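Local coordinates for ESX secretion system protein EccC (Thermomonospora curvata, PDB 4NH0) that forms the multi-domain cytoplasmic ATPase motor of the type VII (ESX) secretion system, binding the substrate EsxB and probably driving protein export, at residues Val340-Lys345 with Ala361-Leu366; Val422-Ser427 with Leu455-Arg460; Leu1040-Asp1045 with Leu1072-Ala1077. All blocks are in the same frame, centred on the assembly; numbering follows the deposited sequence.

Contact 1 of 3, residues Val340-Lys345 with Ala361-Leu366; sequences VLVDFK and AIITNL
V342 and I363 lie side by side on one face of a parallel strand pair, their side chains pointing the same way. With I363 CG1 anti to its own carbonyl carbon (chi1 -49°) and CD1 extended beyond it, the methyl I363 CD1 comes 4.2 Å from V342 CG2. The other valine branch, V342 CG1, anti to the backbone N, meets L366 CD1 at 4.3 Å, so the two methyls of one valine touch two different partners. L366 also approaches F344, whose side chain it crosses obliquely: L366 CB stands 4.1 Å from F344 CD1. At the same corner L366 N donates to F344 O at 2.7 Å, from above the carbonyl plane. On the other face the leucine-isoleucine contact is looser, with L341 CD1 4.5 Å from I362 CG1. Between the strands, I363 uses both its backbone polar atoms: its N donates to L341 O at 2.9 Å, and its O accepts from D343 N at 3.0 Å. D343 OD1 then takes K345 N in an Asx turn as the chain leaves the strand. Strand 359-364 is the outermost of its sheet within this chain, while strand 418-424 flanks strand 337-343 on the other side. Helix 371-394 covers the V342 face, M376 touching V342, I363 and L366, and W594 of a loop packs on A361 and I363.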
# COMPACT_ATOMS: atom_id res chain seq x y z
N VAL A 340 -19.66 -20.87 -24.75
CA VAL A 340 -19.60 -19.67 -23.92
C VAL A 340 -21.01 -19.11 -23.80
O VAL A 340 -21.51 -18.45 -24.71
CB VAL A 340 -18.66 -18.60 -24.49
CG1 VAL A 340 -18.70 -17.35 -23.64
CG2 VAL A 340 -17.24 -19.14 -24.58
N LEU A 341 -21.67 -19.40 -22.68
CA LEU A 341 -23.06 -19.04 -22.50
C LEU A 341 -23.20 -17.71 -21.78
O LEU A 341 -22.80 -17.57 -20.63
CB LEU A 341 -23.78 -20.15 -21.73
CG LEU A 341 -23.56 -21.54 -22.32
CD1 LEU A 341 -24.23 -22.61 -21.48
CD2 LEU A 341 -24.05 -21.59 -23.75
N VAL A 342 -23.76 -16.72 -22.48
CA VAL A 342 -23.84 -15.37 -21.96
C VAL A 342 -25.27 -14.84 -21.93
O VAL A 342 -25.99 -14.92 -22.93
CB VAL A 342 -22.97 -14.40 -22.79
CG1 VAL A 342 -23.05 -12.99 -22.23
CG2 VAL A 342 -21.53 -14.88 -22.83
N ASP A 343 -25.68 -14.31 -20.79
CA ASP A 343 -26.96 -13.63 -20.66
C ASP A 343 -26.75 -12.25 -20.05
O ASP A 343 -26.21 -12.13 -18.96
CB ASP A 343 -27.93 -14.45 -19.80
CG ASP A 343 -29.38 -14.03 -19.99
OD1 ASP A 343 -29.62 -12.91 -20.47
OD2 ASP A 343 -30.28 -14.83 -19.65
N PHE A 344 -27.18 -11.22 -20.77
CA PHE A 344 -26.98 -9.84 -20.32
C PHE A 344 -27.76 -9.55 -19.05
O PHE A 344 -27.26 -8.90 -18.13
CB PHE A 344 -27.38 -8.86 -21.42
CG PHE A 344 -27.29 -7.42 -21.00
CD1 PHE A 344 -26.06 -6.82 -20.81
CD2 PHE A 344 -28.43 -6.67 -20.80
CE1 PHE A 344 -25.97 -5.50 -20.42
CE2 PHE A 344 -28.35 -5.35 -20.42
CZ PHE A 344 -27.11 -4.76 -20.23
N LYS A 345 -29.01 -10.02 -19.00
CA LYS A 345 -29.84 -9.84 -17.82
C LYS A 345 -29.85 -11.11 -16.98
O LYS A 345 -29.42 -12.17 -17.43
CB LYS A 345 -31.26 -9.44 -18.22
CG LYS A 345 -31.31 -8.34 -19.28
CD LYS A 345 -32.71 -7.79 -19.46
CE LYS A 345 -33.34 -7.42 -18.13
NZ LYS A 345 -34.63 -6.69 -18.31
N ALA A 361 -17.55 -21.24 -19.79
CA ALA A 361 -17.97 -20.14 -18.93
C ALA A 361 -19.47 -19.84 -19.05
O ALA A 361 -20.03 -19.85 -20.14
CB ALA A 361 -17.17 -18.89 -19.25
N ILE A 362 -20.10 -19.58 -17.91
CA ILE A 362 -21.48 -19.12 -17.88
C ILE A 362 -21.52 -17.70 -17.31
O ILE A 362 -21.50 -17.51 -16.09
CB ILE A 362 -22.38 -20.04 -17.04
CG1 ILE A 362 -22.36 -21.46 -17.59
CG2 ILE A 362 -23.81 -19.51 -17.01
CD1 ILE A 362 -23.22 -22.43 -16.81
N ILE A 363 -21.57 -16.72 -18.19
CA ILE A 363 -21.57 -15.32 -17.77
C ILE A 363 -22.99 -14.78 -17.70
O ILE A 363 -23.57 -14.39 -18.71
CB ILE A 363 -20.74 -14.45 -18.73
CG1 ILE A 363 -19.37 -15.09 -18.98
CG2 ILE A 363 -20.59 -13.05 -18.17
CD1 ILE A 363 -18.53 -14.36 -19.99
N THR A 364 -23.54 -14.76 -16.49
CA THR A 364 -24.91 -14.30 -16.29
C THR A 364 -24.96 -12.97 -15.55
O THR A 364 -24.03 -12.62 -14.81
CB THR A 364 -25.73 -15.33 -15.49
OG1 THR A 364 -27.00 -14.76 -15.14
CG2 THR A 364 -25.00 -15.74 -14.22
N ASN A 365 -26.03 -12.22 -15.77
CA ASN A 365 -26.29 -10.96 -15.08
C ASN A 365 -25.17 -9.94 -15.26
O ASN A 365 -24.28 -9.81 -14.42
CB ASN A 365 -26.51 -11.23 -13.59
CG ASN A 365 -27.10 -10.04 -12.86
OD1 ASN A 365 -27.54 -9.07 -13.48
ND2 ASN A 365 -27.11 -10.11 -11.53
N LEU A 366 -25.22 -9.21 -16.37
CA LEU A 366 -24.22 -8.19 -16.67
C LEU A 366 -24.81 -6.79 -16.63
O LEU A 366 -24.08 -5.80 -16.66
CB LEU A 366 -23.59 -8.45 -18.04
CG LEU A 366 -22.75 -9.71 -18.17
CD1 LEU A 366 -22.13 -9.80 -19.55
CD2 LEU A 366 -21.69 -9.75 -17.09

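Contact 2 of 3, residues Val422-Ser427 with Leu455-Arg460; sequences VLDEFS and LLASQR
F426 CG sits between its backbone N and carbonyl carbon (chi1 77°), the crowded position, and this starts the ring toward L456. L456 CB lies over the centre of one ring face, a CH-pi contact 3.7 Å from the F426 centroid and 14° off the ring normal. The two side chains cross at about a right angle, with L456 CD1 reaching F426 CD2 at 3.9 Å. In E425 the bend at chi2 (-58°) brings CD back toward Q459, and E425 OE1 takes a weak bond from Q459 N at 3.2 Å. Nearby, S458 OG donates to R460 O at 2.6 Å, a bond within the loop that follows strand 452-458. Earlier along the parallel strands, A457 N donates to L423 O at 2.9 Å and L423 N to L455 O. Strand 418-424 ends at D424, and E425, the probable catalytic residue of the first FtsK domain, follows it in the loop, a D-E pair as in a Walker B motif. D424 OD2 makes a salt bridge to K317 of the P-loop, whereas E425 OE1 has only weak contacts, with Q459 N and, at long range, with that lysine; the E425 carboxylate is therefore probably less firmly placed than that of D424.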
# COMPACT_ATOMS: atom_id res chain seq x y z
N VAL A 422 -23.21 -18.11 -27.19
CA VAL A 422 -24.63 -17.79 -27.09
C VAL A 422 -24.84 -16.57 -26.20
O VAL A 422 -24.78 -16.66 -24.98
CB VAL A 422 -25.43 -18.97 -26.53
CG1 VAL A 422 -26.92 -18.68 -26.59
CG2 VAL A 422 -25.11 -20.24 -27.29
N LEU A 423 -25.10 -15.42 -26.83
CA LEU A 423 -25.30 -14.18 -26.09
C LEU A 423 -26.78 -13.79 -26.11
O LEU A 423 -27.31 -13.39 -27.15
CB LEU A 423 -24.44 -13.06 -26.68
CG LEU A 423 -24.04 -11.89 -25.77
CD1 LEU A 423 -22.90 -11.11 -26.39
CD2 LEU A 423 -25.21 -10.96 -25.48
N ASP A 424 -27.43 -13.91 -24.96
CA ASP A 424 -28.84 -13.55 -24.84
C ASP A 424 -28.98 -12.06 -24.52
O ASP A 424 -28.11 -11.48 -23.88
CB ASP A 424 -29.52 -14.39 -23.77
CG ASP A 424 -31.03 -14.45 -23.93
OD1 ASP A 424 -31.59 -13.58 -24.64
OD2 ASP A 424 -31.66 -15.36 -23.36
N GLU A 425 -30.08 -11.47 -24.97
CA GLU A 425 -30.39 -10.07 -24.72
C GLU A 425 -29.29 -9.13 -25.21
O GLU A 425 -28.93 -8.17 -24.52
CB GLU A 425 -30.65 -9.83 -23.23
CG GLU A 425 -31.86 -10.56 -22.69
CD GLU A 425 -33.13 -10.19 -23.43
OE1 GLU A 425 -34.06 -11.02 -23.46
OE2 GLU A 425 -33.20 -9.07 -23.97
N PHE A 426 -28.77 -9.39 -26.40
CA PHE A 426 -27.71 -8.56 -26.97
C PHE A 426 -28.25 -7.19 -27.37
O PHE A 426 -27.49 -6.24 -27.53
CB PHE A 426 -27.07 -9.25 -28.17
CG PHE A 426 -27.90 -9.18 -29.42
CD1 PHE A 426 -29.00 -10.00 -29.59
CD2 PHE A 426 -27.56 -8.29 -30.43
CE1 PHE A 426 -29.76 -9.93 -30.74
CE2 PHE A 426 -28.31 -8.23 -31.59
CZ PHE A 426 -29.41 -9.05 -31.74
N SER A 427 -29.57 -7.11 -27.54
CA SER A 427 -30.21 -5.86 -27.94
C SER A 427 -30.09 -4.80 -26.85
O SER A 427 -29.66 -3.68 -27.11
CB SER A 427 -31.68 -6.10 -28.28
OG SER A 427 -32.33 -4.89 -28.61
N LEU A 455 -24.24 -16.85 -31.70
CA LEU A 455 -25.70 -16.86 -31.75
C LEU A 455 -26.27 -15.73 -30.90
O LEU A 455 -26.30 -15.82 -29.68
CB LEU A 455 -26.25 -18.21 -31.27
CG LEU A 455 -27.77 -18.31 -31.23
CD1 LEU A 455 -28.36 -18.02 -32.60
CD2 LEU A 455 -28.21 -19.67 -30.72
N LEU A 456 -26.70 -14.67 -31.57
CA LEU A 456 -27.27 -13.52 -30.88
C LEU A 456 -28.76 -13.70 -30.64
O LEU A 456 -29.53 -13.86 -31.58
CB LEU A 456 -27.01 -12.24 -31.67
CG LEU A 456 -25.54 -11.89 -31.88
CD1 LEU A 456 -25.40 -10.61 -32.69
CD2 LEU A 456 -24.83 -11.77 -30.55
N ALA A 457 -29.16 -13.68 -29.37
CA ALA A 457 -30.56 -13.86 -29.01
C ALA A 457 -31.06 -12.67 -28.20
O ALA A 457 -30.35 -12.16 -27.33
CB ALA A 457 -30.75 -15.15 -28.24
N SER A 458 -32.28 -12.24 -28.48
CA SER A 458 -32.88 -11.14 -27.74
C SER A 458 -34.39 -11.30 -27.61
O SER A 458 -35.04 -11.92 -28.44
CB SER A 458 -32.57 -9.81 -28.43
OG SER A 458 -33.31 -8.76 -27.82
N GLN A 459 -34.93 -10.73 -26.54
CA GLN A 459 -36.37 -10.71 -26.33
C GLN A 459 -37.04 -9.84 -27.38
O GLN A 459 -38.09 -10.20 -27.92
CB GLN A 459 -36.69 -10.19 -24.93
CG GLN A 459 -38.17 -10.11 -24.60
CD GLN A 459 -38.42 -9.63 -23.19
OE1 GLN A 459 -37.90 -10.20 -22.23
NE2 GLN A 459 -39.22 -8.57 -23.06
N ARG A 460 -36.42 -8.70 -27.68
CA ARG A 460 -36.95 -7.78 -28.68
C ARG A 460 -35.82 -7.04 -29.40
O ARG A 460 -34.76 -6.80 -28.83
CB ARG A 460 -37.91 -6.78 -28.04
CG ARG A 460 -38.50 -5.80 -29.02
CD ARG A 460 -39.61 -4.96 -28.44
NE ARG A 460 -40.19 -5.56 -27.24
CZ ARG A 460 -41.10 -4.95 -26.49
NH1 ARG A 460 -41.53 -3.75 -26.82
NH2 ARG A 460 -41.58 -5.56 -25.41

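Contact 3 of 3, residues Leu1040-Asp1045 with Leu1072-Ala1077; sequences LFLVVD and LHLIIA
H1073 stacks on F1041 at the start of two parallel strands in the P-loop NTPase fold of the third FtsK domain. The histidine can be followed outward. H1073 CB rests 3.4 Å from L1040 O and also touches the phenylalanine ring, 3.5 Å from F1041 CD2. With CG anti to its carbonyl carbon (chi1 -62°), H1073 CG comes 3.6 Å from F1041 CE2. Next, H1073 CD2 stands over one face of the phenylalanine, offset toward the rim and 3.4 Å from F1041 CZ. At the tip, H1073 NE2 also approaches F1041 CZ and bonds to E1039 OE1, while ND1, on the other branch of the ring, bonds to P942 O. With an oxygen acceptor at each nitrogen, one of them the carboxylate of E1039, the doubly protonated imidazolium would probably be favoured. The rings make an offset stack, centroids 4.4 Å apart and planes at 21°. The phenylalanine also reaches along its own face of the sheet, F1041 CD2 lying 4.0 Å from I1075 CD1. An alanine at F1041 would probably leave the imidazole without its stacking partner and open a gap beside I1075 CD1. On the opposite face two leucines run side by side, L1042 CD2 touching L1074 CD1, and backbone hydrogen bonds join the strands, I1075 N donating to L1042 O and I1075 O accepting from V1044 N. Where the strands approach the bound magnesium and ATP, D1045 OD2 bonds to S955 OG of the P-loop, and D1045 OD1 lies 4.0 Å from A1077 CB.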
# COMPACT_ATOMS: atom_id res chain seq x y z
N LEU A 1040 35.90 34.64 37.94
CA LEU A 1040 34.83 34.54 38.93
C LEU A 1040 33.55 33.99 38.32
O LEU A 1040 33.05 34.51 37.32
CB LEU A 1040 34.56 35.89 39.58
CG LEU A 1040 33.41 35.93 40.58
CD1 LEU A 1040 33.63 34.91 41.69
CD2 LEU A 1040 33.25 37.32 41.16
N PHE A 1041 33.02 32.94 38.93
CA PHE A 1041 31.75 32.37 38.51
C PHE A 1041 30.67 32.68 39.54
O PHE A 1041 30.68 32.12 40.64
CB PHE A 1041 31.87 30.86 38.31
CG PHE A 1041 32.63 30.47 37.08
CD1 PHE A 1041 34.00 30.31 37.12
CD2 PHE A 1041 31.97 30.25 35.89
CE1 PHE A 1041 34.70 29.95 35.99
CE2 PHE A 1041 32.66 29.88 34.75
CZ PHE A 1041 34.03 29.74 34.80
N LEU A 1042 29.75 33.56 39.18
CA LEU A 1042 28.66 33.92 40.07
C LEU A 1042 27.46 33.00 39.84
O LEU A 1042 26.74 33.15 38.86
CB LEU A 1042 28.25 35.38 39.87
CG LEU A 1042 27.14 35.90 40.78
CD1 LEU A 1042 27.53 35.74 42.24
CD2 LEU A 1042 26.84 37.35 40.47
N VAL A 1043 27.28 32.05 40.74
CA VAL A 1043 26.19 31.09 40.62
C VAL A 1043 24.97 31.54 41.40
O VAL A 1043 25.00 31.60 42.63
CB VAL A 1043 26.62 29.69 41.11
CG1 VAL A 1043 25.45 28.74 41.08
CG2 VAL A 1043 27.77 29.17 40.27
N VAL A 1044 23.90 31.87 40.68
CA VAL A 1044 22.68 32.36 41.31
C VAL A 1044 21.51 31.43 41.07
O VAL A 1044 21.08 31.22 39.93
CB VAL A 1044 22.32 33.77 40.78
CG1 VAL A 1044 21.06 34.27 41.46
CG2 VAL A 1044 23.47 34.73 41.01
N ASP A 1045 20.98 30.86 42.15
CA ASP A 1045 19.82 29.98 42.07
C ASP A 1045 18.58 30.71 42.57
O ASP A 1045 18.68 31.55 43.47
CB ASP A 1045 20.06 28.71 42.88
CG ASP A 1045 19.10 27.59 42.50
OD1 ASP A 1045 18.07 27.87 41.86
OD2 ASP A 1045 19.38 26.43 42.86
N LEU A 1072 34.56 37.66 34.58
CA LEU A 1072 33.23 37.55 35.16
C LEU A 1072 32.35 36.54 34.42
O LEU A 1072 32.37 36.48 33.19
CB LEU A 1072 32.55 38.92 35.19
CG LEU A 1072 31.19 39.01 35.88
CD1 LEU A 1072 31.29 38.53 37.32
CD2 LEU A 1072 30.68 40.44 35.84
N HIS A 1073 31.60 35.76 35.18
CA HIS A 1073 30.67 34.79 34.61
C HIS A 1073 29.38 34.73 35.41
O HIS A 1073 29.40 34.65 36.64
CB HIS A 1073 31.31 33.40 34.56
CG HIS A 1073 32.53 33.32 33.70
ND1 HIS A 1073 32.50 33.50 32.33
CD2 HIS A 1073 33.83 33.08 34.01
CE1 HIS A 1073 33.72 33.38 31.84
NE2 HIS A 1073 34.54 33.12 32.84
N LEU A 1074 28.25 34.78 34.71
CA LEU A 1074 26.94 34.72 35.36
C LEU A 1074 26.21 33.43 35.02
O LEU A 1074 25.95 33.14 33.85
CB LEU A 1074 26.09 35.93 34.97
CG LEU A 1074 25.98 37.05 36.00
CD1 LEU A 1074 25.23 36.57 37.23
CD2 LEU A 1074 27.35 37.57 36.37
N ILE A 1075 25.88 32.66 36.05
CA ILE A 1075 25.12 31.43 35.88
C ILE A 1075 23.84 31.53 36.69
O ILE A 1075 23.86 31.43 37.92
CB ILE A 1075 25.93 30.20 36.31
CG1 ILE A 1075 27.32 30.22 35.66
CG2 ILE A 1075 25.19 28.92 35.95
CD1 ILE A 1075 28.19 29.05 36.04
N ILE A 1076 22.72 31.72 36.00
CA ILE A 1076 21.47 32.09 36.66
C ILE A 1076 20.34 31.10 36.37
O ILE A 1076 20.15 30.67 35.24
CB ILE A 1076 21.03 33.50 36.22
CG1 ILE A 1076 22.11 34.53 36.56
CG2 ILE A 1076 19.72 33.89 36.88
CD1 ILE A 1076 21.78 35.93 36.10
N ALA A 1077 19.59 30.76 37.42
CA ALA A 1077 18.38 29.96 37.27
C ALA A 1077 17.18 30.74 37.81
O ALA A 1077 17.23 31.31 38.89
CB ALA A 1077 18.51 28.64 38.00

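Contacts 1 and 2 share one sheet: strands 337-343 and 418-424 are neighbours, and V342 bonds through its backbone to V422 and D424. Contact 3 belongs to the third ATPase domain, its centre about 90 Å from that of contact 1 and about 98 Å from that of contact 2. All three are largely buried, yet contact 1 reaches the sheet's outermost strand and includes the exposed T364, whereas contacts 2 and 3 lie further inside. These two are counterparts: each pairs a strand bearing an aspartate beside the P-loop (D424, D1045) with the strand next to the P-loop strand. Contact 1 is mainly aliphatic; contact 2 adds acidic, probably catalytic chemistry, and contact 3 an aromatic stack far from its nucleotide end.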